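Local structure of hypothetical protein YCHN (Escherichia coli, 1JX7) at residues L90-I93 and D94-I98. The protein is of unknown function but forms a homohexamer, a dimer of trimers, and belongs to the DsrE/DsrF-like family. Numbering follows the deposited sequence.
Sequences LPLI and DGVEI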
# COMPACT_ATOMS: atom_id res chain seq x y z
N LEU A 90 -17.45 -3.21 20.75
CA LEU A 90 -17.43 -4.63 20.51
C LEU A 90 -16.55 -5.34 21.53
O LEU A 90 -15.79 -4.70 22.26
CB LEU A 90 -16.92 -4.93 19.09
CG LEU A 90 -17.82 -4.39 17.98
CD1 LEU A 90 -17.40 -5.02 16.66
CD2 LEU A 90 -19.27 -4.72 18.27
N PRO A 91 -16.68 -6.68 21.62
CA PRO A 91 -15.89 -7.47 22.57
C PRO A 91 -14.45 -7.58 22.05
O PRO A 91 -14.22 -8.10 20.96
CB PRO A 91 -16.60 -8.83 22.57
CG PRO A 91 -18.02 -8.48 22.17
CD PRO A 91 -17.78 -7.49 21.06
N LEU A 92 -13.50 -7.09 22.83
CA LEU A 92 -12.11 -7.16 22.43
C LEU A 92 -11.45 -8.35 23.09
O LEU A 92 -11.92 -8.84 24.10
CB LEU A 92 -11.34 -5.89 22.84
CG LEU A 92 -11.59 -4.52 22.20
CD1 LEU A 92 -11.64 -4.67 20.68
CD2 LEU A 92 -12.89 -3.95 22.71
N ILE A 93 -10.36 -8.81 22.49
CA ILE A 93 -9.58 -9.92 23.02
C ILE A 93 -9.17 -9.44 24.41
O ILE A 93 -9.01 -8.24 24.63
CB ILE A 93 -8.33 -10.16 22.16
CG1 ILE A 93 -8.75 -10.40 20.70
CG2 ILE A 93 -7.54 -11.34 22.69
CD1 ILE A 93 -7.59 -10.58 19.74
N ASP A 94 -9.00 -10.37 25.34
CA ASP A 94 -8.64 -10.03 26.71
C ASP A 94 -7.83 -8.76 26.96
O ASP A 94 -8.37 -7.65 26.92
CB ASP A 94 -7.96 -11.21 27.39
CG ASP A 94 -8.93 -12.33 27.71
OD1 ASP A 94 -10.04 -12.03 28.20
OD2 ASP A 94 -8.58 -13.51 27.47
N GLY A 95 -6.54 -8.91 27.22
CA GLY A 95 -5.71 -7.76 27.51
C GLY A 95 -5.81 -6.55 26.59
O GLY A 95 -5.34 -5.48 26.94
N VAL A 96 -6.41 -6.72 25.42
CA VAL A 96 -6.54 -5.62 24.48
C VAL A 96 -7.41 -4.50 25.03
O VAL A 96 -8.47 -4.77 25.60
CB VAL A 96 -7.13 -6.13 23.15
CG1 VAL A 96 -7.52 -4.96 22.25
CG2 VAL A 96 -6.10 -7.02 22.45
N GLU A 97 -6.98 -3.26 24.88
CA GLU A 97 -7.74 -2.12 25.37
C GLU A 97 -7.71 -0.88 24.48
O GLU A 97 -6.88 -0.76 23.58
CB GLU A 97 -7.29 -1.74 26.78
CG GLU A 97 -7.76 -2.73 27.81
CD GLU A 97 -7.21 -2.43 29.18
OE1 GLU A 97 -7.39 -1.29 29.64
OE2 GLU A 97 -6.59 -3.34 29.80
N ILE A 98 -8.64 0.04 24.74
CA ILE A 98 -8.77 1.27 23.97
C ILE A 98 -8.00 2.43 24.57
O ILE A 98 -8.38 2.95 25.62
CB ILE A 98 -10.26 1.64 23.84
CG1 ILE A 98 -10.97 0.55 23.03
CG2 ILE A 98 -10.41 2.99 23.19
CD1 ILE A 98 -12.46 0.76 22.89
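I93 and V96 close a tight local turn, and V96 also packs back on L92. The turn ends the loop that follows helix 79-84 and leads into strand 96-99, an outermost strand of the sheet within this chain. D94 and G95 form the corner. Across it, V96 N donates to I93 O at 3.1 Å. The bond is weak, bent to 130° at the hydrogen. The D94 side chain starts out away from the loop, and the residue is exposed.

The two methyl groups of V96 have different partners. CG1 lies anti to the backbone N (chi1 169°), which brings it to L92, 4.0 Å from L92 CB. It is almost as near to L92 CG, and the two side chains cross at about a right angle. CG2 instead meets I93 at its root, 3.9 Å from I93 CB. The rest of the I93 side chain leads away and packs on Q62, L65 and E66 of helix 61-70. V96 is buried and also touches V75 and L77 of the adjoining strand. With an alanine in place of V96 both methyl groups go, and L92 CB and I93 CB would probably lose their partners, with a gap likely beside L77.

R51 NH1 hydrogen-bonds to L92 O, the I93 backbone to that of G49, and the E97 backbone to those of V75 and L77.

The arrangement is a beta turn at the entry to a strand, here delivering the chain to strand 96-99 beside strand 75-78 in the parallel sheet of the DsrE-like alpha/beta fold.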